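Local atomic coordinates of putative uncharacterized protein (Ustilago maydis, PDB entry 4GNX), a protein that probably serves as the large subunit of the heterotrimeric replication protein A, which binds single-stranded DNA and carries a zinc ion. Residues L167-V175 and H244-N252. Residues are numbered along the deposited sequence; the frame is centred on the assembly and turned at random.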
loop_
_atom_site.group_PDB
_atom_site.type_symbol
_atom_site.label_atom_id
_atom_site.label_comp_id
_atom_site.label_asym_id
_atom_site.label_seq_id
_atom_site.Cartn_x
_atom_site.Cartn_y
_atom_site.Cartn_z
ATOM N N LEU C 167 -29.188 -6.736 2.156
ATOM C CA LEU C 167 -29.455 -6.488 3.569
ATOM C C LEU C 167 -30.081 -5.134 3.741
ATOM O O LEU C 167 -29.767 -4.216 2.989
ATOM C CB LEU C 167 -28.170 -6.557 4.385
ATOM C CG LEU C 167 -27.422 -7.879 4.275
ATOM C CD1 LEU C 167 -26.031 -7.702 4.855
ATOM C CD2 LEU C 167 -28.177 -8.995 4.980
ATOM N N VAL C 168 -30.952 -5.019 4.741
ATOM C CA VAL C 168 -31.770 -3.827 4.964
ATOM C C VAL C 168 -31.874 -3.532 6.467
ATOM O O VAL C 168 -31.960 -4.458 7.280
ATOM C CB VAL C 168 -33.182 -4.031 4.359
ATOM C CG1 VAL C 168 -34.196 -3.097 4.987
ATOM C CG2 VAL C 168 -33.162 -3.845 2.851
ATOM N N ASP C 169 -31.843 -2.251 6.835
ATOM C CA ASP C 169 -32.181 -1.853 8.205
ATOM C C ASP C 169 -33.095 -0.613 8.310
ATOM O O ASP C 169 -33.509 -0.043 7.294
ATOM C CB ASP C 169 -30.923 -1.742 9.093
ATOM C CG ASP C 169 -30.130 -0.444 8.881
ATOM O OD1 ASP C 169 -30.629 0.512 8.246
ATOM O OD2 ASP C 169 -28.980 -0.387 9.371
ATOM N N GLN C 170 -33.398 -0.218 9.548
ATOM C CA GLN C 170 -34.288 0.912 9.850
ATOM C C GLN C 170 -33.940 2.154 9.035
ATOM O O GLN C 170 -34.793 3.010 8.805
ATOM C CB GLN C 170 -34.253 1.266 11.346
ATOM C CG GLN C 170 -34.363 0.085 12.306
ATOM C CD GLN C 170 -33.018 -0.572 12.626
ATOM O OE1 GLN C 170 -32.065 -0.489 11.853
ATOM N NE2 GLN C 170 -32.945 -1.240 13.770
ATOM N N GLY C 171 -32.682 2.242 8.603
ATOM C CA GLY C 171 -32.214 3.357 7.789
ATOM C C GLY C 171 -32.910 3.463 6.445
ATOM O O GLY C 171 -32.777 4.479 5.763
ATOM N N ASN C 172 -33.660 2.418 6.080
ATOM C CA ASN C 172 -34.356 2.310 4.784
ATOM C C ASN C 172 -33.410 2.245 3.586
ATOM O O ASN C 172 -33.800 2.558 2.455
ATOM C CB ASN C 172 -35.398 3.427 4.593
ATOM C CG ASN C 172 -36.728 3.115 5.254
ATOM O OD1 ASN C 172 -36.773 2.578 6.358
ATOM N ND2 ASN C 172 -37.824 3.463 4.580
ATOM N N ARG C 173 -32.167 1.843 3.845
ATOM C CA ARG C 173 -31.168 1.692 2.797
ATOM C C ARG C 173 -30.735 0.234 2.727
ATOM O O ARG C 173 -30.580 -0.426 3.761
ATOM C CB ARG C 173 -29.967 2.607 3.045
ATOM C CG ARG C 173 -30.282 4.092 2.934
ATOM C CD ARG C 173 -29.060 4.926 2.571
ATOM N NE ARG C 173 -28.569 4.615 1.227
ATOM C CZ ARG C 173 -28.903 5.277 0.123
ATOM N NH1 ARG C 173 -29.734 6.312 0.186
ATOM N NH2 ARG C 173 -28.404 4.906 -1.047
ATOM N N SER C 174 -30.570 -0.262 1.503
ATOM C CA SER C 174 -30.139 -1.635 1.267
ATOM C C SER C 174 -28.727 -1.673 0.696
ATOM O O SER C 174 -28.316 -0.754 -0.021
ATOM C CB SER C 174 -31.107 -2.356 0.331
ATOM O OG SER C 174 -30.837 -2.049 -1.025
ATOM N N VAL C 175 -27.998 -2.740 1.024
ATOM C CA VAL C 175 -26.603 -2.899 0.609
ATOM C C VAL C 175 -26.341 -4.341 0.173
ATOM O O VAL C 175 -26.918 -5.274 0.726
ATOM C CB VAL C 175 -25.622 -2.461 1.728
ATOM C CG1 VAL C 175 -25.618 -3.452 2.889
ATOM C CG2 VAL C 175 -24.215 -2.275 1.173
ATOM N N HIS C 244 -43.304 -3.062 4.336
ATOM C CA HIS C 244 -44.354 -2.150 3.862
ATOM C C HIS C 244 -43.788 -1.007 3.043
ATOM O O HIS C 244 -44.388 -0.603 2.050
ATOM C CB HIS C 244 -45.177 -1.598 5.032
ATOM C CG HIS C 244 -46.010 -2.639 5.760
ATOM N ND1 HIS C 244 -47.359 -2.635 5.738
ATOM C CD2 HIS C 244 -45.635 -3.717 6.561
ATOM C CE1 HIS C 244 -47.823 -3.660 6.479
ATOM N NE2 HIS C 244 -46.769 -4.322 6.983
ATOM N N ALA C 245 -42.636 -0.474 3.452
ATOM C CA ALA C 245 -41.998 0.647 2.747
ATOM C C ALA C 245 -40.943 0.161 1.757
ATOM O O ALA C 245 -40.592 -1.021 1.736
ATOM C CB ALA C 245 -41.390 1.634 3.741
ATOM N N GLN C 246 -40.440 1.082 0.939
ATOM C CA GLN C 246 -39.427 0.752 -0.065
ATOM C C GLN C 246 -38.050 1.294 0.323
ATOM O O GLN C 246 -37.942 2.151 1.204
ATOM C CB GLN C 246 -39.860 1.260 -1.441
ATOM C CG GLN C 246 -41.106 0.570 -1.980
ATOM C CD GLN C 246 -41.571 1.136 -3.306
ATOM O OE1 GLN C 246 -40.819 1.809 -4.012
ATOM N NE2 GLN C 246 -42.819 0.858 -3.654
ATOM N N PHE C 247 -37.005 0.804 -0.344
ATOM C CA PHE C 247 -35.629 1.041 0.101
ATOM C C PHE C 247 -34.697 1.686 -0.931
ATOM O O PHE C 247 -35.121 2.025 -2.031
ATOM C CB PHE C 247 -35.035 -0.265 0.635
ATOM C CG PHE C 247 -35.886 -0.934 1.678
ATOM C CD1 PHE C 247 -36.510 -2.151 1.412
ATOM C CD2 PHE C 247 -36.083 -0.339 2.926
ATOM C CE1 PHE C 247 -37.301 -2.768 2.372
ATOM C CE2 PHE C 247 -36.875 -0.948 3.889
ATOM C CZ PHE C 247 -37.484 -2.166 3.612
ATOM N N GLN C 248 -33.427 1.849 -0.551
ATOM C CA GLN C 248 -32.406 2.523 -1.370
ATOM C C GLN C 248 -31.219 1.617 -1.725
ATOM O O GLN C 248 -30.662 0.960 -0.851
ATOM C CB GLN C 248 -31.902 3.769 -0.643
ATOM C CG GLN C 248 -32.765 5.008 -0.852
ATOM C CD GLN C 248 -32.214 5.945 -1.916
ATOM O OE1 GLN C 248 -31.540 5.520 -2.857
ATOM N NE2 GLN C 248 -32.497 7.232 -1.766
ATOM N N PRO C 249 -30.814 1.603 -3.008
ATOM C CA PRO C 249 -29.818 0.643 -3.475
ATOM C C PRO C 249 -28.357 0.991 -3.144
ATOM O O PRO C 249 -27.508 0.093 -3.132
ATOM C CB PRO C 249 -30.032 0.638 -4.989
ATOM C CG PRO C 249 -30.514 2.013 -5.300
ATOM C CD PRO C 249 -31.283 2.483 -4.097
ATOM N N TYR C 250 -28.074 2.271 -2.892
ATOM C CA TYR C 250 -26.706 2.775 -2.612
ATOM C C TYR C 250 -25.907 3.174 -3.886
ATOM O O TYR C 250 -25.156 4.160 -3.874
ATOM C CB TYR C 250 -25.899 1.792 -1.723
ATOM C CG TYR C 250 -25.416 2.366 -0.394
ATOM C CD1 TYR C 250 -25.787 1.779 0.819
ATOM C CD2 TYR C 250 -24.590 3.495 -0.349
ATOM C CE1 TYR C 250 -25.353 2.303 2.037
ATOM C CE2 TYR C 250 -24.150 4.026 0.861
ATOM C CZ TYR C 250 -24.533 3.431 2.054
ATOM O OH TYR C 250 -24.095 3.961 3.254
ATOM N N THR C 251 -26.106 2.425 -4.977
ATOM C CA THR C 251 -25.282 2.515 -6.205
ATOM C C THR C 251 -24.723 3.903 -6.551
ATOM O O THR C 251 -25.462 4.891 -6.628
ATOM C CB THR C 251 -25.999 1.907 -7.447
ATOM O OG1 THR C 251 -26.451 0.585 -7.141
ATOM C CG2 THR C 251 -25.060 1.831 -8.668
ATOM N N ASN C 252 -23.405 3.935 -6.749
ATOM C CA ASN C 252 -22.682 5.100 -7.239
ATOM C C ASN C 252 -21.779 4.726 -8.419
ATOM O O ASN C 252 -20.883 3.886 -8.297
ATOM C CB ASN C 252 -21.857 5.734 -6.113
ATOM C CG ASN C 252 -20.960 6.856 -6.606
ATOM O OD1 ASN C 252 -19.734 6.739 -6.588
ATOM N ND2 ASN C 252 -21.570 7.947 -7.063
#
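R173 lies over the face of the Y250 ring, NE above its centre, with the guanidinium plane turned 75° from the ring plane, in a cation-pi contact with CZ of R173 4.7 Å from the centroid of the Y250 ring. A bend at chi3 (66°) brings this end back to 244-252, although the CB of R173 points away from it. Q248 CB lies 3.4 Å above the centre of the R173 guanidinium, covering one face. Q248 O accepts a hydrogen bond from S174 N (2.7 Å), in the carbonyl plane, and another from S174 OG (3.0 Å), which sits above that plane. At the other end V168 crosses F247 at about a right angle and sets CG1 3.8 Å from the centroid of the F247 ring, a CH-pi contact; CG1 reaches it by lying anti to the backbone N (chi1 159°). The largely extended, irregular chain after helix 229-242 thus runs along the hairpin joining strands 159-168 and 174-180 of an OB fold. Y250 OH donates to the carbonyl of I124, holding the ring's far end. Two aromatic contacts flanking a carbonyl oxygen that accepts two hydrogen bonds suggest that side-chain packing and backbone hydrogen bonding together hold 244-252 against the hairpin.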